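Long-range contact in formiminoglutamase (Trypanosoma cruzi, PDB 4MXR), which probably hydrolyses formiminoglutamate, cleaving a carbon–nitrogen bond of its formimino group at a two-manganese centre like other members of the arginase family: residues G120-S125 with F232-V237. The protein carries 1 engineered substitution. Residues are numbered along the deposited sequence; the frame is centred on the assembly and turned at random.
With MN (manganese (II) ion), chain C; MN (manganese (II) ion), chain D.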
loop_
_atom_site.group_PDB
_atom_site.type_symbol
_atom_site.label_atom_id
_atom_site.label_comp_id
_atom_site.label_asym_id
_atom_site.label_seq_id
_atom_site.Cartn_x
_atom_site.Cartn_y
_atom_site.Cartn_z
ATOM N N GLY A 120 -16.996 10.192 12.272
ATOM C CA GLY A 120 -17.082 11.511 12.876
ATOM C C GLY A 120 -15.725 12.161 13.067
ATOM O O GLY A 120 -14.707 11.472 13.135
ATOM N N GLY A 121 -15.715 13.490 13.156
ATOM C CA GLY A 121 -14.490 14.262 13.289
ATOM C C GLY A 121 -13.819 14.133 14.645
ATOM O O GLY A 121 -14.464 13.789 15.638
ATOM N N ASN A 122 -12.523 14.432 14.688
ATOM C CA ASN A 122 -11.720 14.265 15.897
ATOM C C ASN A 122 -12.142 15.170 17.059
ATOM O O ASN A 122 -11.702 14.974 18.191
ATOM C CB ASN A 122 -10.240 14.477 15.579
ATOM C CG ASN A 122 -9.330 13.511 16.327
ATOM O OD1 ASN A 122 -8.273 13.136 15.827
ATOM N ND2 ASN A 122 -9.739 13.100 17.521
ATOM N N ASP A 123 -12.991 16.157 16.785
ATOM C CA ASP A 123 -13.510 17.005 17.854
ATOM C C ASP A 123 -14.251 16.188 18.914
ATOM O O ASP A 123 -14.431 16.650 20.042
ATOM C CB ASP A 123 -14.403 18.125 17.306
ATOM C CG ASP A 123 -15.392 17.633 16.264
ATOM O OD1 ASP A 123 -14.955 17.309 15.137
ATOM O OD2 ASP A 123 -16.606 17.587 16.561
ATOM N N GLN A 124 -14.672 14.976 18.555
ATOM C CA GLN A 124 -15.348 14.102 19.511
ATOM C C GLN A 124 -14.471 13.800 20.730
ATOM O O GLN A 124 -14.975 13.502 21.813
ATOM C CB GLN A 124 -15.817 12.794 18.847
ATOM C CG GLN A 124 -14.703 11.826 18.438
ATOM C CD GLN A 124 -15.244 10.548 17.806
ATOM O OE1 GLN A 124 -16.453 10.312 17.795
ATOM N NE2 GLN A 124 -14.350 9.724 17.267
ATOM N N SER A 125 -13.156 13.885 20.552
ATOM C CA SER A 125 -12.224 13.484 21.598
ATOM C C SER A 125 -12.216 14.426 22.802
ATOM O O SER A 125 -11.863 14.018 23.907
ATOM C CB SER A 125 -10.817 13.324 21.022
ATOM O OG SER A 125 -10.838 12.387 19.958
ATOM N N PHE A 232 -7.303 6.956 28.175
ATOM C CA PHE A 232 -8.169 7.205 27.028
ATOM C C PHE A 232 -7.357 6.883 25.768
ATOM O O PHE A 232 -6.379 7.568 25.467
ATOM C CB PHE A 232 -8.589 8.684 27.064
ATOM C CG PHE A 232 -9.376 9.154 25.863
ATOM C CD1 PHE A 232 -9.922 8.258 24.956
ATOM C CD2 PHE A 232 -9.575 10.511 25.658
ATOM C CE1 PHE A 232 -10.647 8.714 23.861
ATOM C CE2 PHE A 232 -10.300 10.973 24.574
ATOM C CZ PHE A 232 -10.837 10.073 23.671
ATOM N N PHE A 233 -7.748 5.820 25.062
ATOM C CA PHE A 233 -7.065 5.385 23.841
ATOM C C PHE A 233 -7.795 5.997 22.649
ATOM O O PHE A 233 -8.847 5.513 22.241
ATOM C CB PHE A 233 -7.053 3.851 23.752
ATOM C CG PHE A 233 -6.307 3.295 22.558
ATOM C CD1 PHE A 233 -4.937 3.465 22.427
ATOM C CD2 PHE A 233 -6.977 2.563 21.589
ATOM C CE1 PHE A 233 -4.253 2.941 21.330
ATOM C CE2 PHE A 233 -6.301 2.033 20.493
ATOM C CZ PHE A 233 -4.937 2.222 20.368
ATOM N N SER A 234 -7.227 7.071 22.107
ATOM C CA SER A 234 -7.899 7.902 21.107
ATOM C C SER A 234 -7.205 7.766 19.758
ATOM O O SER A 234 -6.071 8.205 19.593
ATOM C CB SER A 234 -7.894 9.365 21.565
ATOM O OG SER A 234 -8.649 10.200 20.701
ATOM N N PHE A 235 -7.898 7.165 18.793
ATOM C CA PHE A 235 -7.269 6.748 17.545
ATOM C C PHE A 235 -7.810 7.501 16.326
ATOM O O PHE A 235 -8.902 7.215 15.841
ATOM C CB PHE A 235 -7.464 5.242 17.349
ATOM C CG PHE A 235 -6.325 4.567 16.627
ATOM C CD1 PHE A 235 -5.806 5.103 15.459
ATOM C CD2 PHE A 235 -5.778 3.390 17.120
ATOM C CE1 PHE A 235 -4.767 4.474 14.790
ATOM C CE2 PHE A 235 -4.737 2.756 16.450
ATOM C CZ PHE A 235 -4.230 3.307 15.291
ATOM N N ASP A 236 -7.031 8.456 15.835
ATOM C CA ASP A 236 -7.353 9.141 14.589
ATOM C C ASP A 236 -6.823 8.288 13.448
ATOM O O ASP A 236 -5.615 8.161 13.288
ATOM C CB ASP A 236 -6.694 10.523 14.569
ATOM C CG ASP A 236 -6.950 11.281 13.275
ATOM O OD1 ASP A 236 -7.254 10.652 12.243
ATOM O OD2 ASP A 236 -6.842 12.518 13.287
ATOM N N VAL A 237 -7.717 7.689 12.664
ATOM C CA VAL A 237 -7.285 6.738 11.641
ATOM C C VAL A 237 -6.473 7.350 10.493
ATOM O O VAL A 237 -6.009 6.624 9.619
ATOM C CB VAL A 237 -8.452 5.891 11.066
ATOM C CG1 VAL A 237 -9.033 4.974 12.144
ATOM C CG2 VAL A 237 -9.526 6.782 10.452
HETATM MN MN MN C . -6.825 14.197 14.646
HETATM MN MN MN D . -4.992 13.450 12.081
HETATM O O HOH W 1 -8.429 15.613 13.446
HETATM O O HOH W 2 -5.825 15.460 12.998
#
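The ring of F232 meets S125 at its edge: CE2 lies 3.5 Å from S125 O, near the ring plane. One face carries CB of S234, 3.6 Å above that plane and displaced toward the rim, from two residues further along the same strand. The contact is buried in the arginase (ureohydrolase) fold, an α/β domain built on an eight-stranded parallel sheet, and has the dimanganese site at one end; F232, S125 and S234 pack in the core further from the metals. G120-S125 turns from strand 114-119 into helix 125-135, whereas F232-D236 makes up nearly all of strand 231-236, with V237 following; strand 274-280 separates those two strands in the sheet.

Beyond the ring, toward the metals, S125 OG and S234 OG lie 3.2 Å apart. Each has its stronger partner in D278 of the intervening strand, whose OD2 bonds S125 and OD1 bonds S234, so a single carboxylate fixes both hydroxyls.

At the metal end, the amide of N122 and the carboxylate of D236 are turned 73° apart, their side chains crossing nearly perpendicularly. N122 OD1 binds the manganese of chain C at 2.1 Å. With CG anti to the backbone N (chi1 178°), D236 carries its carboxylate out to the side of the strand's last residue, toward the metals, where D146, H148, D150 and D238 complete the cluster. Water 2 is bound to both metals, a second bridge beside D236 OD2, which lies 2.2 Å from the manganese of chain C and 2.4 Å from that of chain D.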